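Long-range contact in calcium uptake protein 3, mitochondrial (Homo sapiens, PDB 6AGI), which senses matrix calcium through its EF-hands and, as a disulfide-linked heterodimer with MICU1, regulates the mitochondrial calcium uniporter channel in the central nervous system and skeletal muscle: residues R15-C27 and M33-P47. Numbering follows the deposited sequence.
Sequences RERRFRLFASIEC and MTPYDFILAVTTDEP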
loop_
_atom_site.group_PDB
_atom_site.type_symbol
_atom_site.label_atom_id
_atom_site.label_comp_id
_atom_site.label_asym_id
_atom_site.label_seq_id
_atom_site.Cartn_x
_atom_site.Cartn_y
_atom_site.Cartn_z
ATOM N N ARG B 15 15.964 -12.674 -9.347
ATOM C CA ARG B 15 16.752 -11.446 -9.213
ATOM C C ARG B 15 18.238 -11.738 -9.342
ATOM O O ARG B 15 18.973 -10.972 -9.971
ATOM C CB ARG B 15 16.478 -10.752 -7.874
ATOM C CG ARG B 15 15.091 -10.231 -7.758
ATOM C CD ARG B 15 14.984 -8.762 -8.144
ATOM N NE ARG B 15 13.617 -8.338 -8.458
ATOM C CZ ARG B 15 12.550 -8.535 -7.675
ATOM N NH1 ARG B 15 12.656 -9.178 -6.505
ATOM N NH2 ARG B 15 11.352 -8.092 -8.072
ATOM N N GLU B 16 18.694 -12.850 -8.762
ATOM C CA GLU B 16 20.105 -13.193 -8.873
ATOM C C GLU B 16 20.477 -13.557 -10.307
ATOM O O GLU B 16 21.530 -13.126 -10.804
ATOM C CB GLU B 16 20.435 -14.333 -7.905
ATOM C CG GLU B 16 19.820 -14.101 -6.529
ATOM C CD GLU B 16 19.852 -15.304 -5.594
ATOM O OE1 GLU B 16 19.951 -15.036 -4.374
ATOM O OE2 GLU B 16 19.798 -16.474 -6.026
ATOM N N ARG B 17 19.601 -14.282 -11.019
ATOM C CA ARG B 17 19.868 -14.573 -12.423
ATOM C C ARG B 17 19.967 -13.301 -13.257
ATOM O O ARG B 17 20.835 -13.192 -14.136
ATOM C CB ARG B 17 18.780 -15.470 -13.018
ATOM C CG ARG B 17 18.972 -16.972 -12.768
ATOM C CD ARG B 17 17.803 -17.832 -13.227
ATOM N NE ARG B 17 16.728 -18.121 -12.283
ATOM C CZ ARG B 17 15.436 -17.929 -12.533
ATOM N NH1 ARG B 17 15.062 -17.415 -13.698
ATOM N NH2 ARG B 17 14.524 -18.269 -11.626
ATOM N N ARG B 18 19.089 -12.315 -12.986
ATOM C CA ARG B 18 19.089 -11.081 -13.769
ATOM C C ARG B 18 20.292 -10.211 -13.437
ATOM O O ARG B 18 20.905 -9.614 -14.339
ATOM C CB ARG B 18 17.805 -10.306 -13.533
ATOM C CG ARG B 18 17.698 -9.044 -14.388
ATOM C CD ARG B 18 16.243 -8.654 -14.690
ATOM N NE ARG B 18 16.130 -7.371 -15.378
ATOM C CZ ARG B 18 15.870 -7.268 -16.685
ATOM N NH1 ARG B 18 15.715 -8.376 -17.400
ATOM N NH2 ARG B 18 15.790 -6.074 -17.285
ATOM N N PHE B 19 20.620 -10.089 -12.147
ATOM C CA PHE B 19 21.852 -9.413 -11.766
ATOM C C PHE B 19 23.016 -9.990 -12.549
ATOM O O PHE B 19 23.786 -9.257 -13.188
ATOM C CB PHE B 19 22.135 -9.571 -10.280
ATOM C CG PHE B 19 23.393 -8.889 -9.861
ATOM C CD1 PHE B 19 23.529 -7.527 -9.991
ATOM C CD2 PHE B 19 24.495 -9.638 -9.463
ATOM C CE1 PHE B 19 24.709 -6.891 -9.619
ATOM C CE2 PHE B 19 25.679 -9.028 -9.106
ATOM C CZ PHE B 19 25.799 -7.640 -9.180
ATOM N N ARG B 20 23.142 -11.322 -12.524
ATOM C CA ARG B 20 24.243 -11.964 -13.227
ATOM C C ARG B 20 24.162 -11.722 -14.730
ATOM O O ARG B 20 25.199 -11.585 -15.392
ATOM C CB ARG B 20 24.249 -13.454 -12.925
ATOM C CG ARG B 20 24.599 -13.802 -11.481
ATOM C CD ARG B 20 24.457 -15.291 -11.285
ATOM N NE ARG B 20 24.712 -15.950 -12.554
ATOM C CZ ARG B 20 25.675 -16.827 -12.762
ATOM N NH1 ARG B 20 26.501 -17.136 -11.783
ATOM N NH2 ARG B 20 25.815 -17.370 -13.959
ATOM N N LEU B 21 22.951 -11.663 -15.288
ATOM C CA LEU B 21 22.829 -11.463 -16.727
ATOM C C LEU B 21 23.381 -10.108 -17.145
ATOM O O LEU B 21 24.094 -10.001 -18.152
ATOM C CB LEU B 21 21.367 -11.577 -17.145
ATOM C CG LEU B 21 21.059 -11.370 -18.620
ATOM C CD1 LEU B 21 21.632 -12.527 -19.426
ATOM C CD2 LEU B 21 19.587 -11.288 -18.813
ATOM N N PHE B 22 23.061 -9.059 -16.383
ATOM C CA PHE B 22 23.492 -7.725 -16.756
ATOM C C PHE B 22 24.859 -7.337 -16.215
ATOM O O PHE B 22 25.427 -6.352 -16.689
ATOM C CB PHE B 22 22.454 -6.713 -16.313
ATOM C CG PHE B 22 21.281 -6.625 -17.239
ATOM C CD1 PHE B 22 21.327 -5.799 -18.351
ATOM C CD2 PHE B 22 20.128 -7.353 -17.005
ATOM C CE1 PHE B 22 20.257 -5.703 -19.200
ATOM C CE2 PHE B 22 19.034 -7.254 -17.860
ATOM C CZ PHE B 22 19.100 -6.435 -18.957
ATOM N N ALA B 23 25.403 -8.072 -15.250
ATOM C CA ALA B 23 26.671 -7.678 -14.649
ATOM C C ALA B 23 27.830 -7.902 -15.613
ATOM O O ALA B 23 27.818 -8.831 -16.422
ATOM C CB ALA B 23 26.902 -8.448 -13.347
ATOM N N SER B 24 28.856 -7.046 -15.503
ATOM C CA SER B 24 30.011 -7.123 -16.389
ATOM C C SER B 24 31.366 -7.055 -15.681
ATOM O O SER B 24 32.392 -7.203 -16.354
ATOM C CB SER B 24 29.939 -6.045 -17.495
ATOM O OG SER B 24 30.332 -4.749 -17.070
ATOM N N ILE B 25 31.419 -6.826 -14.369
ATOM C CA ILE B 25 32.688 -6.673 -13.659
ATOM C C ILE B 25 32.840 -7.838 -12.689
ATOM O O ILE B 25 31.918 -8.144 -11.921
ATOM C CB ILE B 25 32.760 -5.343 -12.882
ATOM C CG1 ILE B 25 32.378 -4.159 -13.769
ATOM C CG2 ILE B 25 34.136 -5.130 -12.302
ATOM C CD1 ILE B 25 33.318 -3.912 -14.902
ATOM N N GLU B 26 34.012 -8.459 -12.691
ATOM C CA GLU B 26 34.349 -9.453 -11.692
ATOM C C GLU B 26 35.599 -8.968 -10.972
ATOM O O GLU B 26 36.537 -8.491 -11.613
ATOM C CB GLU B 26 34.569 -10.816 -12.350
ATOM C CG GLU B 26 35.084 -11.896 -11.419
ATOM C CD GLU B 26 36.604 -11.961 -11.338
ATOM O OE1 GLU B 26 37.274 -12.011 -12.394
ATOM O OE2 GLU B 26 37.123 -11.935 -10.210
ATOM N N CYS B 27 35.634 -9.091 -9.649
ATOM C CA CYS B 27 36.869 -8.785 -8.932
ATOM C C CYS B 27 36.935 -9.676 -7.701
ATOM O O CYS B 27 36.126 -9.518 -6.784
ATOM C CB CYS B 27 36.936 -7.299 -8.549
ATOM S SG CYS B 27 38.185 -6.914 -7.261
ATOM N N MET B 33 27.878 -4.914 -11.271
ATOM C CA MET B 33 27.185 -4.172 -12.299
ATOM C C MET B 33 27.898 -2.825 -12.406
ATOM O O MET B 33 28.362 -2.290 -11.391
ATOM C CB MET B 33 25.733 -4.041 -11.812
ATOM C CG MET B 33 24.597 -3.937 -12.774
ATOM S SD MET B 33 23.076 -4.212 -11.833
ATOM C CE MET B 33 22.296 -5.429 -12.834
ATOM N N THR B 34 28.053 -2.289 -13.612
ATOM C CA THR B 34 28.439 -0.885 -13.695
ATOM C C THR B 34 27.195 -0.014 -13.689
ATOM O O THR B 34 26.072 -0.512 -13.825
ATOM C CB THR B 34 29.262 -0.624 -14.943
ATOM O OG1 THR B 34 28.524 -1.037 -16.094
ATOM C CG2 THR B 34 30.578 -1.349 -14.859
ATOM N N PRO B 35 27.348 1.303 -13.507
ATOM C CA PRO B 35 26.156 2.166 -13.595
ATOM C C PRO B 35 25.445 2.040 -14.932
ATOM O O PRO B 35 24.204 2.010 -14.965
ATOM C CB PRO B 35 26.722 3.562 -13.351
ATOM C CG PRO B 35 27.940 3.294 -12.495
ATOM C CD PRO B 35 28.533 2.033 -13.019
ATOM N N TYR B 36 26.187 1.917 -16.042
ATOM C CA TYR B 36 25.518 1.656 -17.318
ATOM C C TYR B 36 24.781 0.311 -17.275
ATOM O O TYR B 36 23.605 0.225 -17.660
ATOM C CB TYR B 36 26.516 1.695 -18.487
ATOM C CG TYR B 36 25.860 1.685 -19.852
ATOM C CD1 TYR B 36 24.654 2.349 -20.068
ATOM C CD2 TYR B 36 26.442 1.035 -20.924
ATOM C CE1 TYR B 36 24.034 2.353 -21.318
ATOM C CE2 TYR B 36 25.833 1.026 -22.191
ATOM C CZ TYR B 36 24.628 1.690 -22.381
ATOM O OH TYR B 36 24.002 1.709 -23.620
ATOM N N ASP B 37 25.422 -0.730 -16.721
ATOM C CA ASP B 37 24.766 -2.031 -16.676
ATOM C C ASP B 37 23.479 -1.977 -15.875
ATOM O O ASP B 37 22.502 -2.651 -16.231
ATOM C CB ASP B 37 25.664 -3.089 -16.035
ATOM C CG ASP B 37 26.775 -3.545 -16.928
ATOM O OD1 ASP B 37 26.528 -3.739 -18.141
ATOM O OD2 ASP B 37 27.878 -3.773 -16.386
ATOM N N PHE B 38 23.445 -1.156 -14.821
ATOM C CA PHE B 38 22.206 -0.979 -14.091
ATOM C C PHE B 38 21.154 -0.255 -14.937
ATOM O O PHE B 38 19.979 -0.664 -14.974
ATOM C CB PHE B 38 22.475 -0.268 -12.783
ATOM C CG PHE B 38 21.230 0.087 -12.069
ATOM C CD1 PHE B 38 20.516 -0.872 -11.365
ATOM C CD2 PHE B 38 20.722 1.375 -12.166
ATOM C CE1 PHE B 38 19.356 -0.547 -10.741
ATOM C CE2 PHE B 38 19.550 1.701 -11.541
ATOM C CZ PHE B 38 18.872 0.736 -10.824
ATOM N N ILE B 39 21.545 0.844 -15.591
ATOM C CA ILE B 39 20.613 1.551 -16.473
ATOM C C ILE B 39 19.982 0.597 -17.484
ATOM O O ILE B 39 18.771 0.650 -17.751
ATOM C CB ILE B 39 21.309 2.730 -17.171
ATOM C CG1 ILE B 39 21.766 3.760 -16.115
ATOM C CG2 ILE B 39 20.375 3.343 -18.208
ATOM C CD1 ILE B 39 22.524 4.956 -16.684
ATOM N N LEU B 40 20.803 -0.266 -18.090
ATOM C CA LEU B 40 20.267 -1.257 -19.012
ATOM C C LEU B 40 19.354 -2.231 -18.287
ATOM O O LEU B 40 18.252 -2.533 -18.769
ATOM C CB LEU B 40 21.409 -1.984 -19.722
ATOM C CG LEU B 40 22.158 -1.073 -20.710
ATOM C CD1 LEU B 40 23.416 -1.691 -21.315
ATOM C CD2 LEU B 40 21.206 -0.574 -21.801
ATOM N N ALA B 41 19.760 -2.663 -17.082
ATOM C CA ALA B 41 18.986 -3.652 -16.333
ATOM C C ALA B 41 17.584 -3.161 -16.018
ATOM O O ALA B 41 16.651 -3.967 -15.921
ATOM C CB ALA B 41 19.700 -4.005 -15.030
ATOM N N VAL B 42 17.404 -1.852 -15.853
ATOM C CA VAL B 42 16.084 -1.319 -15.536
ATOM C C VAL B 42 15.345 -0.753 -16.753
ATOM O O VAL B 42 14.142 -0.465 -16.646
ATOM C CB VAL B 42 16.159 -0.294 -14.386
ATOM C CG1 VAL B 42 16.852 -0.928 -13.241
ATOM C CG2 VAL B 42 16.910 0.945 -14.784
ATOM N N THR B 43 16.036 -0.493 -17.866
ATOM C CA THR B 43 15.361 0.089 -19.025
ATOM C C THR B 43 15.194 -0.883 -20.187
ATOM O O THR B 43 14.603 -0.503 -21.205
ATOM C CB THR B 43 16.079 1.347 -19.515
ATOM O OG1 THR B 43 17.394 1.006 -19.977
ATOM C CG2 THR B 43 16.166 2.349 -18.359
ATOM N N THR B 44 15.769 -2.077 -20.106
ATOM C CA THR B 44 15.869 -2.988 -21.237
ATOM C C THR B 44 15.202 -4.312 -20.830
ATOM O O THR B 44 14.650 -4.434 -19.738
ATOM C CB THR B 44 17.352 -3.053 -21.639
ATOM O OG1 THR B 44 17.688 -1.813 -22.261
ATOM C CG2 THR B 44 17.700 -4.139 -22.617
ATOM N N ASP B 45 15.262 -5.312 -21.703
ATOM C CA ASP B 45 14.795 -6.656 -21.398
ATOM C C ASP B 45 15.938 -7.640 -21.259
ATOM O O ASP B 45 16.043 -8.329 -20.247
ATOM C CB ASP B 45 13.846 -7.161 -22.497
ATOM C CG ASP B 45 12.391 -6.859 -22.201
ATOM O OD1 ASP B 45 12.104 -6.288 -21.119
ATOM O OD2 ASP B 45 11.529 -7.258 -23.027
ATOM N N GLU B 46 16.825 -7.693 -22.233
ATOM C CA GLU B 46 18.005 -8.529 -22.164
ATOM C C GLU B 46 19.165 -7.722 -22.708
ATOM O O GLU B 46 18.964 -6.775 -23.476
ATOM C CB GLU B 46 17.829 -9.802 -23.010
ATOM C CG GLU B 46 17.514 -9.482 -24.486
ATOM C CD GLU B 46 17.189 -10.703 -25.345
ATOM O OE1 GLU B 46 17.162 -11.828 -24.801
ATOM O OE2 GLU B 46 16.933 -10.531 -26.564
ATOM N N PRO B 47 20.394 -8.091 -22.357
ATOM C CA PRO B 47 21.540 -7.431 -22.985
ATOM C C PRO B 47 21.485 -7.706 -24.478
ATOM O O PRO B 47 20.786 -8.616 -24.939
ATOM C CB PRO B 47 22.758 -8.096 -22.321
ATOM C CG PRO B 47 22.219 -8.672 -21.018
ATOM C CD PRO B 47 20.792 -9.037 -21.294
HETATM O O HOH W 1 16.098 -5.166 -13.228
#
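A helix–β-hairpin–helix unit brings R18 and F22 of helix 14-22 against helix 35-43 and the turn that leaves it. The side chain of R18, CG anti to the backbone N (chi1 -176°) and extended as far as NE, carries its guanidinium to the C-terminal end of helix 35-43 and the turn after it, where the A41, T44 and D45 carbonyls can take side-chain donors. R18 NH2 donates to A41 O at 2.7 Å and, less straight, to T44 O, both near the guanidinium plane; R18 NH1 donates to D45 O at 2.9 Å. A water links R18 NE to A41 O. A methionine in its place would probably leave the A41, T44 and D45 carbonyls without these donors and the turn less firmly held.

F22 lies between A41 and P47: A41 CA sits 3.6 Å from the F22 ring centroid, almost on its normal, and P47 CD covers the opposite face nearer the rim. Small A41 lets the ring lie close to the helix backbone.

Where strands 25-27 and 30-32 form the hairpin, S24 and I25 both face F32 in a classic β bulge. From there S24 OG donates to D37 OD2 (2.7 Å) on its syn lone pair, while T34 N meets the anti side, completing a capping box with D37 N–T34 OG1. M33 sets its sulfur at the edge of the F19 ring, a Met-aromatic contact, and lays CE 3.7 Å from F22 CB.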